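Local coordinates for Lmo2446 protein (Listeria monocytogenes serovar 1/2a, PDB 5I0D) that is a multidomain member of glycosyl hydrolase family 31, combining a TIM-barrel domain with a family 6 carbohydrate-binding module near its C terminus, at residues V914-Y919 against G959-G964; Y941-G946 against V976-D981; E992-A997 against F1056-I1061. One frame throughout, in Å; residues are numbered along the deposited sequence.

Contact 1: V914-Y919 against G959-G964; sequences VQNLTY and GYTGTG. With CA (calcium ion), chain S; GLC (alpha-D-glucopyranose), chain C.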
loop_
_atom_site.group_PDB
_atom_site.type_symbol
_atom_site.label_atom_id
_atom_site.label_comp_id
_atom_site.label_asym_id
_atom_site.label_seq_id
_atom_site.Cartn_x
_atom_site.Cartn_y
_atom_site.Cartn_z
ATOM N N VAL A 914 13.981 -15.948 -30.054
ATOM C CA VAL A 914 12.861 -16.425 -29.250
ATOM C C VAL A 914 12.093 -15.252 -28.672
ATOM O O VAL A 914 10.868 -15.257 -28.703
ATOM C CB VAL A 914 13.344 -17.390 -28.139
ATOM C CG1 VAL A 914 12.230 -17.726 -27.146
ATOM C CG2 VAL A 914 13.892 -18.660 -28.788
ATOM N N GLN A 915 12.822 -14.263 -28.154
ATOM C CA GLN A 915 12.243 -13.096 -27.474
ATOM C C GLN A 915 12.066 -11.885 -28.393
ATOM O O GLN A 915 11.456 -10.871 -27.986
ATOM C CB GLN A 915 13.139 -12.674 -26.303
ATOM C CG GLN A 915 13.244 -13.720 -25.191
ATOM C CD GLN A 915 11.976 -13.835 -24.355
ATOM O OE1 GLN A 915 11.246 -12.862 -24.162
ATOM N NE2 GLN A 915 11.724 -15.024 -23.816
ATOM N N ASN A 916 12.591 -11.984 -29.610
ATOM C CA ASN A 916 12.664 -10.855 -30.521
ATOM C C ASN A 916 13.291 -9.635 -29.858
ATOM O O ASN A 916 12.736 -8.555 -29.853
ATOM C CB ASN A 916 11.301 -10.556 -31.130
ATOM C CG ASN A 916 10.805 -11.687 -32.018
ATOM O OD1 ASN A 916 11.474 -12.091 -32.959
ATOM N ND2 ASN A 916 9.610 -12.158 -31.750
ATOM N N LEU A 917 14.484 -9.855 -29.303
ATOM C CA LEU A 917 15.242 -8.804 -28.614
ATOM C C LEU A 917 16.601 -8.657 -29.264
ATOM O O LEU A 917 17.283 -9.637 -29.486
ATOM C CB LEU A 917 15.427 -9.142 -27.118
ATOM C CG LEU A 917 14.154 -9.177 -26.283
ATOM C CD1 LEU A 917 14.420 -9.785 -24.907
ATOM C CD2 LEU A 917 13.541 -7.787 -26.181
ATOM N N THR A 918 16.966 -7.420 -29.563
ATOM C CA THR A 918 18.295 -7.068 -30.007
ATOM C C THR A 918 19.113 -6.685 -28.794
ATOM O O THR A 918 18.789 -5.708 -28.131
ATOM C CB THR A 918 18.235 -5.870 -30.983
ATOM O OG1 THR A 918 17.378 -6.194 -32.088
ATOM C CG2 THR A 918 19.637 -5.515 -31.505
ATOM N N TYR A 919 20.173 -7.439 -28.506
ATOM C CA TYR A 919 21.090 -7.108 -27.419
ATOM C C TYR A 919 22.202 -6.227 -27.986
ATOM O O TYR A 919 22.782 -6.566 -29.016
ATOM C CB TYR A 919 21.763 -8.352 -26.826
ATOM C CG TYR A 919 20.912 -9.457 -26.229
ATOM C CD1 TYR A 919 19.527 -9.541 -26.396
ATOM C CD2 TYR A 919 21.531 -10.474 -25.516
ATOM C CE1 TYR A 919 18.798 -10.597 -25.837
ATOM C CE2 TYR A 919 20.821 -11.539 -24.992
ATOM C CZ TYR A 919 19.457 -11.600 -25.159
ATOM O OH TYR A 919 18.791 -12.650 -24.617
ATOM N N GLY A 959 14.671 -22.183 -37.353
ATOM C CA GLY A 959 14.805 -20.875 -38.002
ATOM C C GLY A 959 13.626 -19.932 -37.832
ATOM O O GLY A 959 13.689 -18.792 -38.284
ATOM N N TYR A 960 12.552 -20.409 -37.209
ATOM C CA TYR A 960 11.420 -19.565 -36.799
ATOM C C TYR A 960 11.836 -18.532 -35.748
ATOM O O TYR A 960 12.815 -18.718 -35.011
ATOM C CB TYR A 960 10.252 -20.406 -36.234
ATOM C CG TYR A 960 10.663 -21.319 -35.097
ATOM C CD1 TYR A 960 10.799 -20.834 -33.812
ATOM C CD2 TYR A 960 10.973 -22.661 -35.328
ATOM C CE1 TYR A 960 11.202 -21.647 -32.772
ATOM C CE2 TYR A 960 11.389 -23.502 -34.294
ATOM C CZ TYR A 960 11.496 -22.985 -33.010
ATOM O OH TYR A 960 11.902 -23.756 -31.959
ATOM N N THR A 961 11.086 -17.445 -35.689
ATOM C CA THR A 961 11.158 -16.538 -34.545
ATOM C C THR A 961 10.089 -16.956 -33.531
ATOM O O THR A 961 9.139 -17.709 -33.847
ATOM C CB THR A 961 10.989 -15.063 -34.951
ATOM O OG1 THR A 961 9.693 -14.874 -35.507
ATOM C CG2 THR A 961 12.041 -14.650 -35.985
ATOM N N GLY A 962 10.260 -16.452 -32.310
ATOM C CA GLY A 962 9.383 -16.796 -31.212
ATOM C C GLY A 962 9.667 -18.217 -30.791
ATOM O O GLY A 962 10.802 -18.677 -30.882
ATOM N N THR A 963 8.623 -18.911 -30.348
ATOM C CA THR A 963 8.727 -20.280 -29.830
ATOM C C THR A 963 8.372 -21.342 -30.873
ATOM O O THR A 963 8.504 -22.527 -30.609
ATOM C CB THR A 963 7.780 -20.490 -28.629
ATOM O OG1 THR A 963 6.422 -20.279 -29.048
ATOM C CG2 THR A 963 8.143 -19.538 -27.484
ATOM N N GLY A 964 7.917 -20.918 -32.044
ATOM C CA GLY A 964 7.559 -21.860 -33.100
ATOM C C GLY A 964 6.795 -21.217 -34.229
ATOM O O GLY A 964 7.103 -20.097 -34.623
HETATM CA CA CA S . 6.950 -17.797 -34.712
HETATM C C1 GLC C . 1.534 -20.241 -27.384
HETATM C C2 GLC C . 2.919 -20.772 -27.771
HETATM C C3 GLC C . 3.720 -21.173 -26.543
HETATM C C4 GLC C . 3.737 -20.053 -25.506
HETATM C C5 GLC C . 2.331 -19.557 -25.214
HETATM C C6 GLC C . 2.354 -18.351 -24.303
HETATM O O1 GLC C . 0.703 -21.275 -26.847
HETATM O O2 GLC C . 2.797 -21.898 -28.648
HETATM O O3 GLC C . 5.068 -21.458 -26.935
HETATM O O4 GLC C . 4.345 -20.521 -24.301
HETATM O O5 GLC C . 1.665 -19.178 -26.430
HETATM O O6 GLC C . 0.995 -18.056 -24.002
#
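V914 and G962 meet backbone to backbone without a single conventional hydrogen bond; instead each offers its CA-H to the other's carbonyl. V914 CA lies 3.5 Å from G962 O with an angle of 165° at the hydrogen, and G962 CA lies 3.3 Å from V914 O. The backbone turns at G962 with a positive phi (72°), which favours glycine; a CB there would point away from V914 and be crowded by the calcium ion. V914 adds its CG2 branch, 3.7 Å from G962 O. Nearby, the side chains of N916 and T961 cross at about a right angle, with N916 OD1 3.6 Å from T961 CB. The polar ends are held from elsewhere: N916 ND2 bonds to E942 OE2, and T961 OG1 to H1058 ND1. N916 and L917 both face D912, a G1 beta bulge, at the start of strand 917-922. The partner is a loop of the family 6 carbohydrate-binding module that curls round the calcium ion, giving it T961 O at 2.4 Å and G964 O at 2.3 Å; E942, E944 and D1057 supply the other ligands. Between those two ligands in the sequence, T963 has its hydroxyl set between the backbone N and the carbonyl carbon (chi1 61°), where T963 OG1 makes a hydrogen bond of 2.8 Å to O3 of alpha-D-glucopyranose.

Contact 2: Y941-G946 against V976-D981; sequences YEAEFG and VEFDID. With CA (calcium ion), chain S; GLC (alpha-D-glucopyranose), chain C.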
loop_
_atom_site.group_PDB
_atom_site.type_symbol
_atom_site.label_atom_id
_atom_site.label_comp_id
_atom_site.label_asym_id
_atom_site.label_seq_id
_atom_site.Cartn_x
_atom_site.Cartn_y
_atom_site.Cartn_z
ATOM N N TYR A 941 4.884 -9.963 -34.889
ATOM C CA TYR A 941 3.714 -10.531 -34.279
ATOM C C TYR A 941 3.757 -12.033 -34.558
ATOM O O TYR A 941 3.532 -12.467 -35.688
ATOM C CB TYR A 941 2.457 -9.911 -34.893
ATOM C CG TYR A 941 2.241 -8.492 -34.450
ATOM C CD1 TYR A 941 2.856 -7.422 -35.109
ATOM C CD2 TYR A 941 1.415 -8.213 -33.364
ATOM C CE1 TYR A 941 2.667 -6.109 -34.681
ATOM C CE2 TYR A 941 1.205 -6.918 -32.939
ATOM C CZ TYR A 941 1.839 -5.877 -33.578
ATOM O OH TYR A 941 1.553 -4.613 -33.134
ATOM N N GLU A 942 4.094 -12.815 -33.533
ATOM C CA GLU A 942 4.241 -14.267 -33.717
ATOM C C GLU A 942 2.892 -14.940 -33.980
ATOM O O GLU A 942 1.933 -14.727 -33.248
ATOM C CB GLU A 942 4.907 -14.905 -32.503
ATOM C CG GLU A 942 6.320 -14.417 -32.219
ATOM C CD GLU A 942 7.275 -14.643 -33.376
ATOM O OE1 GLU A 942 7.011 -15.551 -34.181
ATOM O OE2 GLU A 942 8.295 -13.921 -33.480
ATOM N N ALA A 943 2.819 -15.756 -35.038
ATOM C CA ALA A 943 1.592 -16.477 -35.363
ATOM C C ALA A 943 1.144 -17.371 -34.213
ATOM O O ALA A 943 -0.053 -17.500 -33.919
ATOM C CB ALA A 943 1.802 -17.332 -36.617
ATOM N N GLU A 944 2.128 -17.984 -33.575
ATOM C CA GLU A 944 1.924 -18.838 -32.412
ATOM C C GLU A 944 1.271 -18.108 -31.209
ATOM O O GLU A 944 0.669 -18.751 -30.362
ATOM C CB GLU A 944 3.244 -19.567 -32.026
ATOM C CG GLU A 944 4.499 -18.715 -31.688
ATOM C CD GLU A 944 5.486 -18.371 -32.854
ATOM O OE1 GLU A 944 4.974 -18.241 -33.964
ATOM O OE2 GLU A 944 6.665 -18.198 -32.458
ATOM N N PHE A 945 1.388 -16.781 -31.139
ATOM C CA PHE A 945 0.708 -15.985 -30.098
ATOM C C PHE A 945 -0.619 -15.367 -30.564
ATOM O O PHE A 945 -1.255 -14.608 -29.812
ATOM C CB PHE A 945 1.612 -14.854 -29.602
ATOM C CG PHE A 945 2.940 -15.298 -29.036
ATOM C CD1 PHE A 945 3.131 -16.557 -28.468
ATOM C CD2 PHE A 945 4.016 -14.423 -29.065
ATOM C CE1 PHE A 945 4.383 -16.922 -27.965
ATOM C CE2 PHE A 945 5.257 -14.774 -28.542
ATOM C CZ PHE A 945 5.440 -16.014 -27.993
ATOM N N GLY A 946 -1.037 -15.671 -31.791
ATOM C CA GLY A 946 -2.286 -15.168 -32.318
ATOM C C GLY A 946 -3.483 -15.891 -31.737
ATOM O O GLY A 946 -3.352 -16.902 -31.023
ATOM N N VAL A 976 -6.108 -17.660 -38.156
ATOM C CA VAL A 976 -5.133 -17.067 -37.251
ATOM C C VAL A 976 -5.411 -15.583 -37.274
ATOM O O VAL A 976 -5.270 -14.964 -38.325
ATOM C CB VAL A 976 -3.676 -17.329 -37.708
ATOM C CG1 VAL A 976 -2.703 -16.718 -36.724
ATOM C CG2 VAL A 976 -3.430 -18.830 -37.833
ATOM N N GLU A 977 -5.804 -15.036 -36.125
ATOM C CA GLU A 977 -6.158 -13.628 -36.003
ATOM C C GLU A 977 -5.112 -12.893 -35.216
ATOM O O GLU A 977 -4.695 -13.365 -34.159
ATOM C CB GLU A 977 -7.503 -13.474 -35.303
ATOM C CG GLU A 977 -7.920 -12.016 -35.124
ATOM C CD GLU A 977 -9.166 -11.832 -34.280
ATOM O OE1 GLU A 977 -9.525 -12.741 -33.475
ATOM O OE2 GLU A 977 -9.774 -10.745 -34.398
ATOM N N PHE A 978 -4.722 -11.723 -35.715
ATOM C CA PHE A 978 -3.779 -10.856 -35.041
ATOM C C PHE A 978 -4.469 -9.537 -34.695
ATOM O O PHE A 978 -5.257 -9.027 -35.486
ATOM C CB PHE A 978 -2.593 -10.522 -35.941
ATOM C CG PHE A 978 -1.783 -11.706 -36.410
ATOM C CD1 PHE A 978 -2.143 -12.402 -37.546
ATOM C CD2 PHE A 978 -0.598 -12.068 -35.752
ATOM C CE1 PHE A 978 -1.380 -13.468 -38.019
ATOM C CE2 PHE A 978 0.171 -13.135 -36.217
ATOM C CZ PHE A 978 -0.228 -13.836 -37.353
ATOM N N ASP A 979 -4.163 -9.010 -33.514
ATOM C CA ASP A 979 -4.496 -7.646 -33.140
ATOM C C ASP A 979 -3.212 -6.843 -33.305
ATOM O O ASP A 979 -2.248 -7.049 -32.567
ATOM C CB ASP A 979 -4.973 -7.579 -31.696
ATOM C CG ASP A 979 -6.441 -7.937 -31.530
ATOM O OD1 ASP A 979 -7.035 -8.580 -32.426
ATOM O OD2 ASP A 979 -7.017 -7.543 -30.470
ATOM N N ILE A 980 -3.176 -5.955 -34.294
ATOM C CA ILE A 980 -1.936 -5.306 -34.696
ATOM C C ILE A 980 -2.060 -3.799 -34.591
ATOM O O ILE A 980 -3.014 -3.215 -35.076
ATOM C CB ILE A 980 -1.574 -5.736 -36.128
ATOM C CG1 ILE A 980 -1.145 -7.201 -36.102
ATOM C CG2 ILE A 980 -0.476 -4.881 -36.728
ATOM C CD1 ILE A 980 -0.721 -7.755 -37.431
ATOM N N ASP A 981 -1.063 -3.177 -33.966
ATOM C CA ASP A 981 -1.013 -1.727 -33.874
ATOM C C ASP A 981 -0.371 -1.108 -35.099
ATOM O O ASP A 981 0.623 -1.619 -35.633
ATOM C CB ASP A 981 -0.264 -1.293 -32.624
ATOM C CG ASP A 981 -1.091 -1.487 -31.375
ATOM O OD1 ASP A 981 -2.326 -1.225 -31.415
ATOM O OD2 ASP A 981 -0.505 -1.912 -30.343
HETATM CA CA CA S . 6.950 -17.797 -34.712
HETATM C C1 GLC C . 1.534 -20.241 -27.384
HETATM C C2 GLC C . 2.919 -20.772 -27.771
HETATM C C3 GLC C . 3.720 -21.173 -26.543
HETATM C C4 GLC C . 3.737 -20.053 -25.506
HETATM C C5 GLC C . 2.331 -19.557 -25.214
HETATM C C6 GLC C . 2.354 -18.351 -24.303
HETATM O O1 GLC C . 0.703 -21.275 -26.847
HETATM O O2 GLC C . 2.797 -21.898 -28.648
HETATM O O3 GLC C . 5.068 -21.458 -26.935
HETATM O O4 GLC C . 4.345 -20.521 -24.301
HETATM O O5 GLC C . 1.665 -19.178 -26.430
HETATM O O6 GLC C . 0.995 -18.056 -24.002
HETATM O O HOH W 1 2.878 -2.792 -34.372
#
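Y941 makes the direct polar link: D981 N donates to Y941 OH over 3.1 Å at a fairly straight 163°. A water at the edge of the ring also binds Y941 OH and donates to D981 O, so the phenol grips the backbone of D981 twice, once through solvent. One CH-pi contact lies over the same ring, where I980 CG1 sits 3.8 Å from the centroid of Y941 and only 7° off the normal. Apolar packing continues along the strand. F978 CD2 approaches Y941 CB at 3.8 Å, and F978 CZ reaches A943 CB at 4.1 Å. Metal bonds occupy the far side of 941-946: E942 gives one oxygen to calcium, OE1 at 2.3 Å, its OE2 being held by N916, while E944 chelates the ion with both carboxylate oxygens, its chain bent at chi2 (-92°). F945 brings its ring edge to O5 of alpha-D-glucopyranose. The 3-10 turn 943-945 follows strand 941-942, which pairs with 1054-1062 in one sheet of the binding module; 975-981 lies in the other, between 947-949 and 1039-1045, and I980 also packs on V1059 and I1061.

Contact 3: E992-A997 against F1056-I1061; sequences EVRYSA and FDHVVI. With CA (calcium ion), chain S.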
loop_
_atom_site.group_PDB
_atom_site.type_symbol
_atom_site.label_atom_id
_atom_site.label_comp_id
_atom_site.label_asym_id
_atom_site.label_seq_id
_atom_site.Cartn_x
_atom_site.Cartn_y
_atom_site.Cartn_z
ATOM N N GLU A 992 4.969 -8.028 -43.827
ATOM C CA GLU A 992 5.793 -9.186 -44.161
ATOM C C GLU A 992 5.132 -10.424 -43.582
ATOM O O GLU A 992 4.780 -10.425 -42.405
ATOM C CB GLU A 992 7.176 -9.064 -43.539
ATOM C CG GLU A 992 8.042 -7.984 -44.139
ATOM C CD GLU A 992 9.477 -8.031 -43.626
ATOM O OE1 GLU A 992 9.745 -8.694 -42.600
ATOM O OE2 GLU A 992 10.339 -7.380 -44.246
ATOM N N VAL A 993 4.956 -11.461 -44.388
ATOM C CA VAL A 993 4.403 -12.733 -43.927
ATOM C C VAL A 993 5.509 -13.758 -44.074
ATOM O O VAL A 993 5.953 -14.001 -45.190
ATOM C CB VAL A 993 3.170 -13.156 -44.771
ATOM C CG1 VAL A 993 2.661 -14.528 -44.351
ATOM C CG2 VAL A 993 2.073 -12.107 -44.651
ATOM N N ARG A 994 5.987 -14.316 -42.959
ATOM C CA ARG A 994 7.083 -15.276 -42.995
ATOM C C ARG A 994 6.516 -16.668 -42.795
ATOM O O ARG A 994 5.761 -16.909 -41.857
ATOM C CB ARG A 994 8.161 -14.952 -41.959
ATOM C CG ARG A 994 9.387 -15.859 -42.044
ATOM C CD ARG A 994 10.586 -15.229 -41.332
ATOM N NE ARG A 994 11.857 -15.906 -41.597
ATOM C CZ ARG A 994 12.469 -16.763 -40.785
ATOM N NH1 ARG A 994 11.951 -17.088 -39.605
ATOM N NH2 ARG A 994 13.637 -17.283 -41.135
ATOM N N TYR A 995 6.880 -17.569 -43.708
ATOM C CA TYR A 995 6.249 -18.873 -43.822
ATOM C C TYR A 995 7.220 -19.857 -44.484
ATOM O O TYR A 995 8.247 -19.467 -45.046
ATOM C CB TYR A 995 4.979 -18.765 -44.705
ATOM C CG TYR A 995 5.342 -18.574 -46.145
ATOM C CD1 TYR A 995 5.747 -17.326 -46.633
ATOM C CD2 TYR A 995 5.385 -19.664 -47.019
ATOM C CE1 TYR A 995 6.159 -17.170 -47.950
ATOM C CE2 TYR A 995 5.785 -19.514 -48.335
ATOM C CZ TYR A 995 6.171 -18.270 -48.797
ATOM O OH TYR A 995 6.580 -18.136 -50.108
ATOM N N SER A 996 6.849 -21.124 -44.444
ATOM C CA SER A 996 7.495 -22.162 -45.227
ATOM C C SER A 996 6.394 -22.931 -45.960
ATOM O O SER A 996 5.281 -23.062 -45.446
ATOM C CB SER A 996 8.284 -23.096 -44.329
ATOM O OG SER A 996 9.054 -23.991 -45.107
ATOM N N ALA A 997 6.704 -23.370 -47.181
ATOM C CA ALA A 997 5.775 -24.106 -48.050
ATOM C C ALA A 997 6.587 -25.090 -48.886
ATOM O O ALA A 997 6.826 -24.891 -50.090
ATOM C CB ALA A 997 5.003 -23.154 -48.938
ATOM N N PHE A 1056 3.432 -21.197 -40.645
ATOM C CA PHE A 1056 3.259 -19.730 -40.573
ATOM C C PHE A 1056 4.013 -19.237 -39.337
ATOM O O PHE A 1056 3.638 -19.544 -38.216
ATOM C CB PHE A 1056 1.758 -19.445 -40.501
ATOM C CG PHE A 1056 1.354 -17.979 -40.500
ATOM C CD1 PHE A 1056 2.237 -16.932 -40.800
ATOM C CD2 PHE A 1056 0.022 -17.656 -40.258
ATOM C CE1 PHE A 1056 1.793 -15.608 -40.788
ATOM C CE2 PHE A 1056 -0.426 -16.339 -40.275
ATOM C CZ PHE A 1056 0.463 -15.313 -40.534
ATOM N N ASP A 1057 5.081 -18.483 -39.556
ATOM C CA ASP A 1057 5.989 -18.124 -38.474
ATOM C C ASP A 1057 5.573 -16.868 -37.704
ATOM O O ASP A 1057 5.555 -16.874 -36.439
ATOM C CB ASP A 1057 7.411 -17.951 -39.013
ATOM C CG ASP A 1057 8.402 -17.610 -37.926
ATOM O OD1 ASP A 1057 8.085 -17.865 -36.739
ATOM O OD2 ASP A 1057 9.473 -17.068 -38.265
ATOM N N HIS A 1058 5.322 -15.804 -38.487
ATOM C CA HIS A 1058 5.024 -14.462 -37.971
ATOM C C HIS A 1058 4.588 -13.500 -39.063
ATOM O O HIS A 1058 4.749 -13.787 -40.258
ATOM C CB HIS A 1058 6.229 -13.855 -37.189
ATOM C CG HIS A 1058 7.420 -13.454 -38.027
ATOM N ND1 HIS A 1058 8.703 -13.814 -37.690
ATOM C CD2 HIS A 1058 7.537 -12.665 -39.125
ATOM C CE1 HIS A 1058 9.555 -13.308 -38.560
ATOM N NE2 HIS A 1058 8.875 -12.606 -39.445
ATOM N N VAL A 1059 4.088 -12.341 -38.629
ATOM C CA VAL A 1059 4.009 -11.165 -39.491
ATOM C C VAL A 1059 4.805 -10.020 -38.900
ATOM O O VAL A 1059 4.939 -9.917 -37.679
ATOM C CB VAL A 1059 2.556 -10.719 -39.809
ATOM C CG1 VAL A 1059 1.776 -11.856 -40.438
ATOM C CG2 VAL A 1059 1.807 -10.205 -38.603
ATOM N N VAL A 1060 5.297 -9.153 -39.771
ATOM C CA VAL A 1060 6.000 -7.939 -39.391
ATOM C C VAL A 1060 5.319 -6.810 -40.147
ATOM O O VAL A 1060 5.006 -6.956 -41.339
ATOM C CB VAL A 1060 7.496 -8.010 -39.767
ATOM C CG1 VAL A 1060 8.175 -6.651 -39.671
ATOM C CG2 VAL A 1060 8.217 -9.027 -38.901
ATOM N N ILE A 1061 5.105 -5.692 -39.464
ATOM C CA ILE A 1061 4.572 -4.490 -40.077
ATOM C C ILE A 1061 5.691 -3.483 -40.240
ATOM O O ILE A 1061 6.415 -3.182 -39.280
ATOM C CB ILE A 1061 3.465 -3.880 -39.200
ATOM C CG1 ILE A 1061 2.355 -4.890 -38.941
ATOM C CG2 ILE A 1061 2.905 -2.602 -39.816
ATOM C CD1 ILE A 1061 1.701 -5.462 -40.188
HETATM CA CA CA S . 6.950 -17.797 -34.712
HETATM O O HOH W 2 9.541 -11.455 -41.848
#
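The imidazole of H1058 carries R994 CB over one face, 3.8 Å from the ring centroid, and a water at its edge. That water lies 2.7 Å from H1058 NE2 and donates to E992 OE1, tying two residues on the same side of the sheet, with ND1 already taken by T961 and E992 OE2 in a salt bridge to K1062. The guanidinium of R994 is tilted 24° from the imidazole plane and meets D1057 at its own edge: R994 NH1 to D1057 OD2, 2.8 Å, is both hydrogen bond and salt bridge. With CG anti to the backbone N (chi1 -175°), the R994 chain lies extended from CG to NE over the imidazole, which carries the guanidinium to the carboxylate; G959 O is a second acceptor for NH1. On the other side of the sheet, the F1056 ring has R994 O and V1059 CG1 near its plane at the edge, and V993 CG1 lies 3.8 Å from F1056 CE1.

The two strands themselves run antiparallel. E992 and V1060 form a hydrogen-bonded pair, with E992 N 2.7 Å from V1060 O and the return bond from V1060 N to E992 O. R994 N then donates almost straight to H1058 O (3.0 Å), but R994 O takes its bond from D1057 N, 2.9 Å away. D1057 and H1058 thus both face R994, a classic beta bulge. At the bulge D1057 binds calcium through both its backbone O and OD1, the latter 2.3 Å from the ion; the arginine at OD2 probably offsets part of the carboxylate's charge. D1057 is the ligand this strand supplies to the calcium site of a beta-sandwich carbohydrate-binding module, shared with E942, E944 and the loop residues T961 and G964.

In the fold
Coming from the N terminus, the chain passes 908-912 and 917-922 of a five-stranded sheet, then runs through strand 929-934 of a second sheet before strand 941-942 of the binding module. Contact 1 closes the loop from 914 to 964 and joins the turn between 908-912 and 917-922 to the module's calcium-binding loop. Contact 2 opens inside this loop, at 941, but closes beyond it, at 981, so the two cross; it ties the two sheets of the sandwich together. Contact 3 follows in series, its long excursion from 992 ending when 1056-1061 returns beside 987-996 within one sheet. There 1054-1062 also pairs with 941-942, joining contacts 2 and 3. All three contribute ligands to a single calcium ion.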